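Long-range contacts in vinylacetyl-CoA Delta-isomerase (PDB 6VJR), which probably dehydrates 4-hydroxybutyryl-CoA and isomerises vinylacetyl-CoA, and binds FAD, a [4Fe-4S] cluster and an iron ion: residues Y288-Y293 with L361-K366; C365-T370 with Q452-Q457. One frame throughout, in Å; residues are numbered along the deposited sequence. Where two conformers were deposited one is given.

Contact 1: residues Y288-Y293 with L361-K366; sequences YHRRSY and LAQVCK. With FE (Fe (III) ion), chain I; SF4 (iron/sulfur cluster), chain E.
The iron site of the enzyme is built on the end of helix 278-292, whose back rests on helix 359-369. FE is bound by His289 NE2 at 2.3 Å and by Tyr293 OH at 2.0 Å, with Glu443 a further ligand. The spacing of four residues brings both side chains to the same metal; the tyrosine probably binds as phenolate. Asp105 accepts from His289 ND1, a second-shell bond that fixes the ring's rotation and would probably make NE2 a stronger donor to iron. Ser292 O lies 3.4 Å from the cluster sulfur S3.

The two helical segments approach to 7.6 Å between axes, at 40°. Small groups permit this closeness: the methyl CB of Ala362 lies against Arg291 CG, and Cys365 SG sits beside Arg290 O at 3.7 Å. Arg290 CB packs against Lys366 CB (3.6 Å), while the lysine NZ hydrogen-bonds to Ser444 O and Gly447 O. Arg290 is extended from CG to NE, so its guanidinium reaches beyond the packed carbons, and NH1 gives a 2.7 Å hydrogen bond to a lone pair of Gln363 OE1, the amide plane standing 86° to the guanidinium. Asp359 holds the other end of that amide and Ala448 O takes Arg290 NH2. Arg291, bent at chi2 and chi3, curls back so that NE meets Tyr288 O at 2.9 Å, with Gln83 taking NH1; the buried N-H groups thereby find acceptors, though neutral ones. The close helix packing is that of the acyl-CoA dehydrogenase-like helical domain; the His, Tyr and Glu iron site is an addition seen in this enzyme.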
loop_
_atom_site.group_PDB
_atom_site.type_symbol
_atom_site.label_atom_id
_atom_site.label_comp_id
_atom_site.label_asym_id
_atom_site.label_seq_id
_atom_site.Cartn_x
_atom_site.Cartn_y
_atom_site.Cartn_z
ATOM N N TYR A 288 2.440 2.315 -27.362
ATOM C CA TYR A 288 1.442 1.301 -27.633
ATOM C C TYR A 288 1.512 0.166 -26.625
ATOM O O TYR A 288 0.489 -0.304 -26.082
ATOM C CB TYR A 288 1.606 0.721 -29.032
ATOM C CG TYR A 288 1.230 1.631 -30.201
ATOM C CD1 TYR A 288 -0.071 2.031 -30.436
ATOM C CD2 TYR A 288 2.218 2.162 -31.018
ATOM C CE1 TYR A 288 -0.381 2.850 -31.493
ATOM C CE2 TYR A 288 1.915 2.964 -32.097
ATOM C CZ TYR A 288 0.618 3.383 -32.291
ATOM O OH TYR A 288 0.307 4.186 -33.363
ATOM N N HIS A 289 2.720 -0.372 -26.475
ATOM C CA HIS A 289 2.846 -1.636 -25.774
ATOM C C HIS A 289 2.509 -1.510 -24.281
ATOM O O HIS A 289 1.936 -2.447 -23.714
ATOM C CB HIS A 289 4.192 -2.292 -26.011
ATOM C CG HIS A 289 4.143 -3.757 -25.741
ATOM N ND1 HIS A 289 3.345 -4.646 -26.425
ATOM C CD2 HIS A 289 4.756 -4.477 -24.779
ATOM C CE1 HIS A 289 3.498 -5.860 -25.857
ATOM N NE2 HIS A 289 4.360 -5.774 -24.853
ATOM N N ARG A 290 2.787 -0.352 -23.682
ATOM C CA ARG A 290 2.513 -0.123 -22.263
ATOM C C ARG A 290 1.012 -0.180 -21.970
ATOM O O ARG A 290 0.622 -0.457 -20.853
ATOM C CB ARG A 290 3.182 1.169 -21.796
ATOM C CG ARG A 290 4.665 0.922 -21.560
ATOM C CD ARG A 290 5.462 2.115 -21.164
ATOM N NE ARG A 290 6.876 1.764 -21.062
ATOM C CZ ARG A 290 7.866 2.632 -21.163
ATOM N NH1 ARG A 290 7.629 3.920 -21.094
ATOM N NH2 ARG A 290 9.080 2.204 -21.381
ATOM N N ARG A 291 0.138 -0.006 -22.974
ATOM C CA ARG A 291 -1.278 -0.244 -22.722
ATOM C C ARG A 291 -1.854 -1.483 -23.423
ATOM O O ARG A 291 -3.042 -1.794 -23.235
ATOM C CB ARG A 291 -2.158 0.977 -22.891
ATOM C CG ARG A 291 -2.109 1.728 -24.184
ATOM C CD ARG A 291 -3.024 1.190 -25.306
ATOM N NE ARG A 291 -2.381 0.163 -26.120
ATOM C CZ ARG A 291 -2.815 -0.219 -27.348
ATOM N NH1 ARG A 291 -3.987 0.207 -27.854
ATOM N NH2 ARG A 291 -2.085 -1.066 -28.041
ATOM N N SER A 292 -1.009 -2.263 -24.109
ATOM C CA SER A 292 -1.353 -3.623 -24.485
ATOM C C SER A 292 -1.484 -4.532 -23.275
ATOM O O SER A 292 -2.089 -5.615 -23.381
ATOM C CB SER A 292 -0.389 -4.141 -25.547
ATOM O OG SER A 292 -0.688 -3.472 -26.780
ATOM N N TYR A 293 -0.955 -4.068 -22.131
ATOM C CA TYR A 293 -1.053 -4.798 -20.860
ATOM C C TYR A 293 -2.482 -4.927 -20.339
ATOM O O TYR A 293 -2.694 -5.592 -19.336
ATOM C CB TYR A 293 -0.099 -4.280 -19.766
ATOM C CG TYR A 293 1.312 -4.631 -20.174
ATOM C CD1 TYR A 293 1.861 -5.855 -19.824
ATOM C CD2 TYR A 293 2.062 -3.772 -20.947
ATOM C CE1 TYR A 293 3.085 -6.264 -20.292
ATOM C CE2 TYR A 293 3.299 -4.155 -21.427
ATOM C CZ TYR A 293 3.779 -5.415 -21.140
ATOM O OH TYR A 293 4.925 -5.829 -21.691
ATOM N N LEU A 361 -1.220 8.233 -20.361
ATOM C CA LEU A 361 -2.101 7.231 -19.791
ATOM C C LEU A 361 -1.597 5.799 -19.994
ATOM O O LEU A 361 -1.884 4.939 -19.164
ATOM C CB LEU A 361 -3.509 7.429 -20.302
ATOM C CG LEU A 361 -4.154 8.760 -19.935
ATOM C CD1 LEU A 361 -5.461 8.958 -20.649
ATOM C CD2 LEU A 361 -4.391 8.757 -18.436
ATOM N N ALA A 362 -0.842 5.553 -21.080
ATOM C CA ALA A 362 -0.161 4.279 -21.243
ATOM C C ALA A 362 0.827 4.064 -20.093
ATOM O O ALA A 362 0.973 2.945 -19.626
ATOM C CB ALA A 362 0.530 4.183 -22.558
ATOM N N GLN A 363 1.565 5.101 -19.687
ATOM C CA GLN A 363 2.533 4.941 -18.592
ATOM C C GLN A 363 1.809 4.507 -17.337
ATOM O O GLN A 363 2.299 3.682 -16.561
ATOM C CB GLN A 363 3.314 6.221 -18.334
ATOM C CG GLN A 363 3.969 6.849 -19.546
ATOM C CD GLN A 363 4.804 5.878 -20.317
ATOM O OE1 GLN A 363 5.553 5.064 -19.737
ATOM N NE2 GLN A 363 4.706 5.989 -21.637
ATOM N N VAL A 364 0.666 5.128 -17.092
ATOM C CA VAL A 364 -0.128 4.821 -15.914
ATOM C C VAL A 364 -0.649 3.381 -15.934
ATOM O O VAL A 364 -0.644 2.686 -14.936
ATOM C CB VAL A 364 -1.259 5.869 -15.840
ATOM C CG1 VAL A 364 -2.251 5.466 -14.762
ATOM C CG2 VAL A 364 -0.719 7.280 -15.625
ATOM N N CYS A 365 -1.127 2.918 -17.095
ATOM C CA CYS A 365 -1.560 1.543 -17.252
ATOM C C CYS A 365 -0.418 0.600 -16.857
ATOM O O CYS A 365 -0.526 -0.244 -15.967
ATOM C CB CYS A 365 -2.025 1.290 -18.669
ATOM S SG CYS A 365 -2.541 -0.423 -18.962
ATOM N N LYS A 366 0.712 0.736 -17.518
ATOM C CA LYS A 366 1.836 -0.167 -17.289
ATOM C C LYS A 366 2.358 -0.040 -15.857
ATOM O O LYS A 366 2.718 -1.041 -15.249
ATOM C CB LYS A 366 2.915 0.146 -18.323
ATOM C CG LYS A 366 4.280 -0.295 -17.876
ATOM C CD LYS A 366 4.499 -1.796 -17.918
ATOM C CE LYS A 366 5.910 -2.028 -17.567
ATOM N NZ LYS A 366 6.300 -3.411 -17.423
HETATM FE FE FE I . 5.031 -7.159 -23.175
HETATM FE FE1 SF4 E . 2.597 -8.735 -24.064
HETATM FE FE2 SF4 E . 0.345 -9.768 -22.876
HETATM FE FE3 SF4 E . 1.860 -11.319 -24.312
HETATM FE FE4 SF4 E . 0.259 -9.546 -25.532
HETATM S S1 SF4 E . -0.386 -11.371 -24.406
HETATM S S2 SF4 E . 2.521 -9.952 -26.021
HETATM S S3 SF4 E . 0.463 -7.765 -24.042
HETATM S S4 SF4 E . 2.541 -10.235 -22.430
#

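Contact 2: residues C365-T370 with Q452-Q457; sequences CKHNVT and QAQRIQ
Two roughly antiparallel helices of the acyl-CoA dehydrogenase-like domain, 359-369 and 451-461, are joined here through polar side chains. Their short axes pass 9.6 Å apart at 149°, a gap bridged chiefly by His367 and Gln454.

The imidazole suits this place because its two nitrogens can play opposite parts. ND1 donates to Gln454 OE1 over 3.0 Å in an almost straight bond (175°); the acceptor lies near the ring plane, although the donor stands above the plane of the amide. On the other nitrogen, NE2 accepts from Arg455 NH1 at 2.9 Å. This second bond lies in the guanidinium plane but comes in 32° out of the ring plane, and an acceptor role for NE2 beside an arginine would probably disfavour a second proton on the ring. Arg455 CG also touches the ring, 3.4 Å from His367 CE1. An alanine in place of His367 would lose both ring nitrogens and would probably leave Gln454 OE1 and Arg455 NH1 without their common partner, loosening the tie between the helices.

Gln454 bends at chi2, turning its amide across the lysine chain, and Lys366 CG presses to 3.2 Å from Gln454 CD, a tight fit. Gly449 O takes the amide NE2, so both ends of the group are bound and its rotation is set. Arg455 has stronger partners, Asp324 and Glu328 of the second subunit, which carry the contact into the assembly. Thr370 OG1 turns back to bond His367 O at 2.7 Å, and this same hydroxyl oxygen lies 4.2 Å above one face of the His367 ring, toward its rim.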
loop_
_atom_site.group_PDB
_atom_site.type_symbol
_atom_site.label_atom_id
_atom_site.label_comp_id
_atom_site.label_asym_id
_atom_site.label_seq_id
_atom_site.Cartn_x
_atom_site.Cartn_y
_atom_site.Cartn_z
ATOM N N CYS A 365 -1.127 2.918 -17.095
ATOM C CA CYS A 365 -1.560 1.543 -17.252
ATOM C C CYS A 365 -0.418 0.600 -16.857
ATOM O O CYS A 365 -0.526 -0.244 -15.967
ATOM C CB CYS A 365 -2.025 1.290 -18.669
ATOM S SG CYS A 365 -2.541 -0.423 -18.962
ATOM N N LYS A 366 0.712 0.736 -17.518
ATOM C CA LYS A 366 1.836 -0.167 -17.289
ATOM C C LYS A 366 2.358 -0.040 -15.857
ATOM O O LYS A 366 2.718 -1.041 -15.249
ATOM C CB LYS A 366 2.915 0.146 -18.323
ATOM C CG LYS A 366 4.280 -0.295 -17.876
ATOM C CD LYS A 366 4.499 -1.796 -17.918
ATOM C CE LYS A 366 5.910 -2.028 -17.567
ATOM N NZ LYS A 366 6.300 -3.411 -17.423
ATOM N N HIS A 367 2.444 1.181 -15.331
ATOM C CA HIS A 367 2.984 1.318 -13.972
ATOM C C HIS A 367 2.127 0.567 -12.964
ATOM O O HIS A 367 2.667 -0.067 -12.039
ATOM C CB HIS A 367 3.279 2.764 -13.613
ATOM C CG HIS A 367 4.413 2.909 -12.667
ATOM N ND1 HIS A 367 5.680 2.483 -13.019
ATOM C CD2 HIS A 367 4.507 3.364 -11.408
ATOM C CE1 HIS A 367 6.511 2.766 -11.995
ATOM N NE2 HIS A 367 5.819 3.280 -11.015
ATOM N N ASN A 368 0.798 0.644 -13.122
ATOM C CA ASN A 368 -0.094 -0.151 -12.298
ATOM C C ASN A 368 0.119 -1.653 -12.509
ATOM O O ASN A 368 -0.004 -2.447 -11.568
ATOM C CB ASN A 368 -1.537 0.310 -12.406
ATOM C CG ASN A 368 -1.744 1.639 -11.728
ATOM O OD1 ASN A 368 -1.284 1.852 -10.591
ATOM N ND2 ASN A 368 -2.452 2.548 -12.375
ATOM N N VAL A 369 0.288 -2.055 -13.779
ATOM C CA VAL A 369 0.589 -3.447 -14.118
ATOM C C VAL A 369 1.815 -3.971 -13.358
ATOM O O VAL A 369 1.873 -5.155 -13.019
ATOM C CB VAL A 369 0.714 -3.599 -15.647
ATOM C CG1 VAL A 369 1.360 -4.896 -16.099
ATOM C CG2 VAL A 369 -0.650 -3.439 -16.282
ATOM N N THR A 370 2.810 -3.104 -13.085
ATOM C CA THR A 370 4.035 -3.529 -12.381
ATOM C C THR A 370 3.762 -3.872 -10.914
ATOM O O THR A 370 4.630 -4.496 -10.273
ATOM C CB THR A 370 5.209 -2.542 -12.487
ATOM O OG1 THR A 370 4.962 -1.419 -11.634
ATOM C CG2 THR A 370 5.512 -2.142 -13.935
ATOM N N GLN A 452 11.119 1.948 -13.671
ATOM C CA GLN A 452 11.766 3.252 -13.674
ATOM C C GLN A 452 11.585 3.937 -15.024
ATOM O O GLN A 452 11.511 5.161 -15.077
ATOM C CB GLN A 452 13.236 3.160 -13.283
ATOM C CG GLN A 452 13.899 4.515 -13.071
ATOM C CD GLN A 452 13.389 5.298 -11.873
ATOM O OE1 GLN A 452 12.511 4.915 -11.071
ATOM N NE2 GLN A 452 13.888 6.506 -11.826
ATOM N N ALA A 453 11.482 3.134 -16.095
ATOM C CA ALA A 453 11.323 3.708 -17.430
ATOM C C ALA A 453 9.997 4.457 -17.550
ATOM O O ALA A 453 9.959 5.525 -18.152
ATOM C CB ALA A 453 11.375 2.637 -18.497
ATOM N N GLN A 454 8.933 3.921 -16.932
ATOM C CA GLN A 454 7.664 4.629 -16.896
ATOM C C GLN A 454 7.743 5.918 -16.107
ATOM O O GLN A 454 7.152 6.929 -16.484
ATOM C CB GLN A 454 6.425 3.898 -16.381
ATOM C CG GLN A 454 6.020 2.729 -17.231
ATOM C CD GLN A 454 6.679 1.508 -16.664
ATOM O OE1 GLN A 454 6.391 1.013 -15.548
ATOM N NE2 GLN A 454 7.526 1.005 -17.522
ATOM N N ARG A 455 8.442 5.881 -14.953
ATOM C CA ARG A 455 8.564 7.059 -14.123
ATOM C C ARG A 455 9.260 8.192 -14.861
ATOM O O ARG A 455 8.820 9.338 -14.784
ATOM C CB ARG A 455 9.203 6.683 -12.793
ATOM C CG ARG A 455 8.394 5.630 -12.035
ATOM C CD ARG A 455 8.947 5.391 -10.617
ATOM N NE ARG A 455 8.493 6.406 -9.667
ATOM C CZ ARG A 455 7.326 6.441 -9.021
ATOM N NH1 ARG A 455 6.391 5.550 -9.303
ATOM N NH2 ARG A 455 7.121 7.386 -8.122
ATOM N N ILE A 456 10.311 7.868 -15.613
ATOM C CA ILE A 456 11.003 8.888 -16.380
ATOM C C ILE A 456 10.073 9.463 -17.462
ATOM O O ILE A 456 10.046 10.679 -17.678
ATOM C CB ILE A 456 12.303 8.323 -16.969
ATOM C CG1 ILE A 456 13.294 7.964 -15.860
ATOM C CG2 ILE A 456 12.909 9.283 -17.986
ATOM C CD1 ILE A 456 14.447 7.108 -16.326
ATOM N N GLN A 457 9.235 8.624 -18.084
ATOM C CA GLN A 457 8.355 9.128 -19.128
ATOM C C GLN A 457 7.191 9.942 -18.542
ATOM O O GLN A 457 6.747 10.912 -19.155
ATOM C CB GLN A 457 7.825 7.971 -19.967
ATOM C CG GLN A 457 7.078 8.381 -21.211
ATOM C CD GLN A 457 7.909 9.034 -22.299
ATOM O OE1 GLN A 457 9.149 9.248 -22.204
ATOM N NE2 GLN A 457 7.155 9.366 -23.355
#

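In the fold
Contacts 1 and 2 use successive portions of helix 359-369 and share Cys365 and Lys366, their centres lying about 8 Å apart. Lys366 joins them: its carbons serve both interfaces, and its side chain comes within about 7 Å of both FE and FAD at the nearest atoms. The contacts also touch each other. Gln363 OE1 packs 3.5 Å from Gln454 CG, and Tyr293 CB meets Val369 CG2 at 3.6 Å, so a residue that binds iron rests on the helix that contact 2 ties to 451-461. Contact 1 itself contributes two iron ligands, His289 and Tyr293, whereas Gln452, on segment 452-457, touches FAD though it takes no part in the packing. Both also reach the second subunit.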